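Thermotoga maritima TmcAL (Thermotoga maritima, PDB 5Y0T) is a HIGH-type nucleotidyl transferase family protein of the HUP clan, modelled as a dimer with adenosine-5'-rp-alpha-thio-triphosphate in its pocket. Local coordinates at residues D255-F260 / F316-V321; H273-G278 / R311-F316. All blocks are in the same frame, centred on the assembly; numbering follows the deposited sequence.

Contact 1 (D255-F260 / F316-V321); sequences DFLLSF and FSVFEV
V318, in the last turn of helix 307-318, pushes one methyl between three side chains of helix 254-261. Its CG2, anti to the backbone N, sits over the centre of the F260 ring, 4.0 Å from the ring centroid and 8° off its normal, a well-centred CH-pi contact. The same methyl meets the F256 ring edge-on, with V318 CG2 3.5 Å from F256 CE1 and in the ring plane. F256 and F260 both hold CG anti to the backbone N (chi1 -172° and 180°), which sends both rings the same way off the helix; standing one turn apart, they offer V318 CG2 an edge and a face. L257 closes the third side: its CD2 lies 3.8 Å from V318 CB, the two side chains crossing at about a right angle. This is the tight part. Beyond V318 the contact loosens: E320, at positive phi in the Schellman motif ending the helix, is partly exposed, and its carboxylate has a long, weak ion pair with K264. At the far end, exposed D255 forms a salt bridge with R408 of the second subunit. F256 also stacks on F256 of that subunit, so the cluster borders the dimer interface. The grip on V318 is wholly apolar, implying dispersion and close fit; the one polar approach is S317 O, 3.6 Å from F260 CE1 and oblique to the ring.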
loop_
_atom_site.group_PDB
_atom_site.type_symbol
_atom_site.label_atom_id
_atom_site.label_comp_id
_atom_site.label_asym_id
_atom_site.label_seq_id
_atom_site.Cartn_x
_atom_site.Cartn_y
_atom_site.Cartn_z
ATOM N N ASP A 255 -0.432 9.515 5.659
ATOM C CA ASP A 255 -1.572 9.226 4.790
ATOM C C ASP A 255 -1.343 7.908 4.049
ATOM O O ASP A 255 -2.303 7.158 3.838
ATOM C CB ASP A 255 -1.837 10.357 3.785
ATOM C CG ASP A 255 -2.681 11.490 4.363
ATOM O OD1 ASP A 255 -3.100 11.422 5.540
ATOM O OD2 ASP A 255 -2.953 12.457 3.622
ATOM N N PHE A 256 -0.092 7.606 3.672
ATOM C CA PHE A 256 0.172 6.319 3.032
ATOM C C PHE A 256 -0.177 5.166 3.963
ATOM O O PHE A 256 -0.884 4.241 3.566
ATOM C CB PHE A 256 1.632 6.136 2.575
ATOM C CG PHE A 256 1.818 4.885 1.758
ATOM C CD1 PHE A 256 2.038 3.663 2.370
ATOM C CD2 PHE A 256 1.687 4.921 0.379
ATOM C CE1 PHE A 256 2.149 2.504 1.620
ATOM C CE2 PHE A 256 1.802 3.758 -0.382
ATOM C CZ PHE A 256 2.027 2.559 0.239
ATOM N N LEU A 257 0.349 5.212 5.185
ATOM C CA LEU A 257 0.146 4.134 6.146
ATOM C C LEU A 257 -1.340 3.908 6.400
ATOM O O LEU A 257 -1.842 2.777 6.349
ATOM C CB LEU A 257 0.868 4.457 7.462
ATOM C CG LEU A 257 2.387 4.447 7.346
ATOM C CD1 LEU A 257 3.035 4.899 8.651
ATOM C CD2 LEU A 257 2.866 3.072 6.944
ATOM N N LEU A 258 -2.051 5.005 6.636
ATOM C CA LEU A 258 -3.457 4.914 6.972
ATOM C C LEU A 258 -4.249 4.362 5.784
ATOM O O LEU A 258 -5.110 3.487 5.954
ATOM C CB LEU A 258 -3.999 6.280 7.416
ATOM C CG LEU A 258 -5.503 6.320 7.732
ATOM C CD1 LEU A 258 -5.854 5.270 8.781
ATOM C CD2 LEU A 258 -5.935 7.710 8.209
ATOM N N SER A 259 -3.945 4.859 4.589
ATOM C CA SER A 259 -4.630 4.408 3.381
ATOM C C SER A 259 -4.327 2.934 3.102
ATOM O O SER A 259 -5.201 2.161 2.719
ATOM C CB SER A 259 -4.224 5.271 2.175
ATOM O OG SER A 259 -4.683 6.606 2.317
ATOM N N PHE A 260 -3.078 2.553 3.306
ATOM C CA PHE A 260 -2.653 1.172 3.112
ATOM C C PHE A 260 -3.430 0.226 4.063
ATOM O O PHE A 260 -3.906 -0.830 3.646
ATOM C CB PHE A 260 -1.128 1.089 3.313
ATOM C CG PHE A 260 -0.551 -0.293 3.147
ATOM C CD1 PHE A 260 -0.517 -1.176 4.220
ATOM C CD2 PHE A 260 -0.018 -0.699 1.932
ATOM C CE1 PHE A 260 0.011 -2.450 4.077
ATOM C CE2 PHE A 260 0.518 -1.984 1.783
ATOM C CZ PHE A 260 0.527 -2.855 2.862
ATOM N N PHE A 316 5.950 -2.814 10.183
ATOM C CA PHE A 316 5.892 -4.247 9.884
ATOM C C PHE A 316 4.747 -4.562 8.928
ATOM O O PHE A 316 4.881 -5.403 8.031
ATOM C CB PHE A 316 5.725 -5.077 11.152
ATOM C CG PHE A 316 6.925 -5.059 12.054
ATOM C CD1 PHE A 316 8.179 -4.749 11.551
ATOM C CD2 PHE A 316 6.795 -5.354 13.411
ATOM C CE1 PHE A 316 9.293 -4.742 12.386
ATOM C CE2 PHE A 316 7.900 -5.339 14.254
ATOM C CZ PHE A 316 9.151 -5.033 13.741
ATOM N N SER A 317 3.620 -3.885 9.113
ATOM C CA SER A 317 2.485 -4.107 8.225
ATOM C C SER A 317 2.750 -3.616 6.800
ATOM O O SER A 317 2.510 -4.331 5.828
ATOM C CB SER A 317 1.231 -3.429 8.782
ATOM O OG SER A 317 0.919 -3.945 10.059
ATOM N N VAL A 318 3.241 -2.392 6.663
ATOM C CA VAL A 318 3.419 -1.843 5.325
ATOM C C VAL A 318 4.523 -2.589 4.563
ATOM O O VAL A 318 4.466 -2.708 3.339
ATOM C CB VAL A 318 3.711 -0.330 5.383
ATOM C CG1 VAL A 318 5.175 -0.062 5.746
ATOM C CG2 VAL A 318 3.366 0.324 4.069
ATOM N N PHE A 319 5.503 -3.125 5.282
ATOM C CA PHE A 319 6.602 -3.855 4.657
ATOM C C PHE A 319 6.330 -5.355 4.625
ATOM O O PHE A 319 7.179 -6.137 4.188
ATOM C CB PHE A 319 7.916 -3.554 5.389
ATOM C CG PHE A 319 8.397 -2.138 5.194
ATOM C CD1 PHE A 319 8.299 -1.536 3.945
ATOM C CD2 PHE A 319 8.928 -1.411 6.254
ATOM C CE1 PHE A 319 8.726 -0.228 3.737
ATOM C CE2 PHE A 319 9.361 -0.099 6.068
ATOM C CZ PHE A 319 9.262 0.496 4.805
ATOM N N GLU A 320 5.144 -5.741 5.095
ATOM C CA GLU A 320 4.711 -7.146 5.123
ATOM C C GLU A 320 5.733 -8.025 5.815
ATOM O O GLU A 320 6.163 -9.060 5.301
ATOM C CB GLU A 320 4.442 -7.660 3.706
ATOM C CG GLU A 320 3.299 -6.936 3.023
ATOM C CD GLU A 320 2.935 -7.541 1.683
ATOM O OE1 GLU A 320 3.863 -7.843 0.897
ATOM O OE2 GLU A 320 1.721 -7.708 1.422
ATOM N N VAL A 321 6.112 -7.618 7.009
ATOM C CA VAL A 321 7.139 -8.346 7.722
ATOM C C VAL A 321 6.408 -9.408 8.536
ATOM O O VAL A 321 5.860 -9.126 9.601
ATOM C CB VAL A 321 7.947 -7.357 8.609
ATOM C CG1 VAL A 321 9.004 -8.061 9.435
ATOM C CG2 VAL A 321 8.579 -6.267 7.724
#

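Contact 2 (H273-G278 / R311-F316); sequences HGFSEG and RRLALF
L313 and F316 both carry CG anti to the carbonyl carbon (chi1 -74° and -68°), which directs the two side chains from one side of helix 307-318 onto loop residues H273-F275. H273 has CG anti to its backbone N, laying the imidazole alongside F316, both side chains pointing the same way. The imidazole edge is turned toward the phenyl face in an offset edge-to-face pair, centroids 5.9 Å apart and planes at 66°; H273 CD2 comes 4.0 Å from F316 CE2. Between L313 and F316 sits the carbonyl of H273. Its O lies 3.4 Å from L313 CD2, and F316 CD2 is equally near that H273 O. Buried against these two carbons, the oxygen has no hydrogen-bonding partner in the model. G274 passes directly over L313: with positive phi and no side chain, its backbone can approach the methyl closely, G274 C lying 3.5 Å from L313 CD2. F275 then turns its ring back to the helix: L313 CD1 lies over one face, while F275 CD2 is 3.9 Å from L313 CD2. The contact fastens the loop between helices 266-270 and 279-289 to helix 307-318. F283 of helix 279-289 meets F275 edge-to-face and also touches L313, F269 of helix 266-270 adds another ring beside F275, and a salt bridge from E277 to R309 ties the loop's far end to the same helix 307-318.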
loop_
_atom_site.group_PDB
_atom_site.type_symbol
_atom_site.label_atom_id
_atom_site.label_comp_id
_atom_site.label_asym_id
_atom_site.label_seq_id
_atom_site.Cartn_x
_atom_site.Cartn_y
_atom_site.Cartn_z
ATOM N N HIS A 273 4.292 -9.865 12.056
ATOM C CA HIS A 273 4.989 -10.063 13.315
ATOM C C HIS A 273 4.589 -9.013 14.332
ATOM O O HIS A 273 4.502 -7.831 14.001
ATOM C CB HIS A 273 6.507 -10.022 13.134
ATOM C CG HIS A 273 7.250 -10.130 14.431
ATOM N ND1 HIS A 273 7.370 -11.320 15.116
ATOM C CD2 HIS A 273 7.845 -9.190 15.200
ATOM C CE1 HIS A 273 8.031 -11.112 16.241
ATOM N NE2 HIS A 273 8.339 -9.830 16.312
ATOM N N GLY A 274 4.356 -9.450 15.566
ATOM C CA GLY A 274 4.063 -8.536 16.656
ATOM C C GLY A 274 2.586 -8.327 16.939
ATOM O O GLY A 274 2.231 -7.680 17.914
ATOM N N PHE A 275 1.714 -8.854 16.086
ATOM C CA PHE A 275 0.283 -8.729 16.338
ATOM C C PHE A 275 -0.211 -9.780 17.325
ATOM O O PHE A 275 -0.008 -10.975 17.142
ATOM C CB PHE A 275 -0.511 -8.800 15.031
ATOM C CG PHE A 275 -0.626 -7.474 14.353
ATOM C CD1 PHE A 275 -1.684 -6.623 14.642
ATOM C CD2 PHE A 275 0.351 -7.047 13.473
ATOM C CE1 PHE A 275 -1.771 -5.383 14.045
ATOM C CE2 PHE A 275 0.271 -5.812 12.874
ATOM C CZ PHE A 275 -0.783 -4.977 13.153
ATOM N N SER A 276 -0.840 -9.292 18.387
ATOM C CA SER A 276 -1.480 -10.108 19.404
ATOM C C SER A 276 -2.336 -9.170 20.239
ATOM O O SER A 276 -2.455 -7.987 19.910
ATOM C CB SER A 276 -0.453 -10.827 20.281
ATOM O OG SER A 276 0.268 -9.899 21.074
ATOM N N GLU A 277 -2.914 -9.698 21.317
ATOM C CA GLU A 277 -3.691 -8.909 22.272
ATOM C C GLU A 277 -4.767 -8.044 21.628
ATOM O O GLU A 277 -5.004 -6.921 22.075
ATOM C CB GLU A 277 -2.769 -8.010 23.094
ATOM C CG GLU A 277 -1.740 -8.744 23.928
ATOM C CD GLU A 277 -0.923 -7.792 24.779
ATOM O OE1 GLU A 277 -1.499 -7.161 25.696
ATOM O OE2 GLU A 277 0.292 -7.668 24.525
ATOM N N GLY A 278 -5.412 -8.567 20.591
ATOM C CA GLY A 278 -6.480 -7.853 19.914
ATOM C C GLY A 278 -6.046 -6.700 19.017
ATOM O O GLY A 278 -6.883 -5.909 18.589
ATOM N N ARG A 311 3.659 2.119 16.336
ATOM C CA ARG A 311 4.392 2.595 15.161
ATOM C C ARG A 311 5.239 1.489 14.524
ATOM O O ARG A 311 5.330 1.414 13.300
ATOM C CB ARG A 311 5.288 3.796 15.517
ATOM C CG ARG A 311 4.527 5.099 15.830
ATOM C CD ARG A 311 5.502 6.266 16.053
ATOM N NE ARG A 311 6.422 6.026 17.165
ATOM C CZ ARG A 311 6.480 6.759 18.276
ATOM N NH1 ARG A 311 5.675 7.802 18.450
ATOM N NH2 ARG A 311 7.354 6.447 19.219
ATOM N N ARG A 312 5.874 0.649 15.341
ATOM C CA ARG A 312 6.628 -0.493 14.805
ATOM C C ARG A 312 5.681 -1.417 14.039
ATOM O O ARG A 312 5.998 -1.855 12.938
ATOM C CB ARG A 312 7.345 -1.289 15.908
ATOM C CG ARG A 312 8.684 -0.710 16.369
ATOM C CD ARG A 312 9.430 -1.651 17.360
ATOM N NE ARG A 312 8.753 -1.779 18.638
ATOM C CZ ARG A 312 9.025 -1.033 19.698
ATOM N NH1 ARG A 312 9.963 -0.097 19.622
ATOM N NH2 ARG A 312 8.360 -1.217 20.826
ATOM N N LEU A 313 4.516 -1.706 14.618
ATOM C CA LEU A 313 3.556 -2.582 13.939
ATOM C C LEU A 313 3.080 -2.012 12.595
ATOM O O LEU A 313 2.801 -2.766 11.664
ATOM C CB LEU A 313 2.351 -2.856 14.838
ATOM C CG LEU A 313 2.589 -3.817 16.006
ATOM C CD1 LEU A 313 1.326 -3.957 16.858
ATOM C CD2 LEU A 313 3.042 -5.171 15.503
ATOM N N ALA A 314 2.966 -0.690 12.499
ATOM C CA ALA A 314 2.613 -0.062 11.225
ATOM C C ALA A 314 3.703 -0.282 10.167
ATOM O O ALA A 314 3.398 -0.520 9.012
ATOM C CB ALA A 314 2.356 1.421 11.408
ATOM N N LEU A 315 4.973 -0.214 10.562
ATOM C CA LEU A 315 6.065 -0.457 9.614
ATOM C C LEU A 315 6.111 -1.924 9.209
ATOM O O LEU A 315 6.265 -2.241 8.033
ATOM C CB LEU A 315 7.418 -0.040 10.204
ATOM C CG LEU A 315 7.626 1.454 10.446
ATOM C CD1 LEU A 315 9.083 1.718 10.842
ATOM C CD2 LEU A 315 7.263 2.241 9.209
ATOM N N PHE A 316 5.950 -2.814 10.183
ATOM C CA PHE A 316 5.892 -4.247 9.884
ATOM C C PHE A 316 4.747 -4.562 8.928
ATOM O O PHE A 316 4.881 -5.403 8.031
ATOM C CB PHE A 316 5.725 -5.077 11.152
ATOM C CG PHE A 316 6.925 -5.059 12.054
ATOM C CD1 PHE A 316 8.179 -4.749 11.551
ATOM C CD2 PHE A 316 6.795 -5.354 13.411
ATOM C CE1 PHE A 316 9.293 -4.742 12.386
ATOM C CE2 PHE A 316 7.900 -5.339 14.254
ATOM C CZ PHE A 316 9.151 -5.033 13.741
#

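Overall arrangement
Both contacts use helix 307-318, with their centres about 11 Å apart; their segments overlap at F316, whose side chain works in contact 2. Along the chain contact 2 is nested inside the loop closed by contact 1. They are joined by a probable backbone hydrogen bond, V321 O to H273 N at 3.0 Å, and by S317 packing on F275. Both are buried, but contact 1 is helix against helix end, with all its touching residues buried, and borders the second subunit. Contact 2 is loop against helix, partly exposed at H273 and G274, and no other chain touches its segments. Contact 1 is dominated by a methyl held among rings and a leucine; contact 2 mixes an aromatic pair and leucine packing with a buried backbone carbonyl.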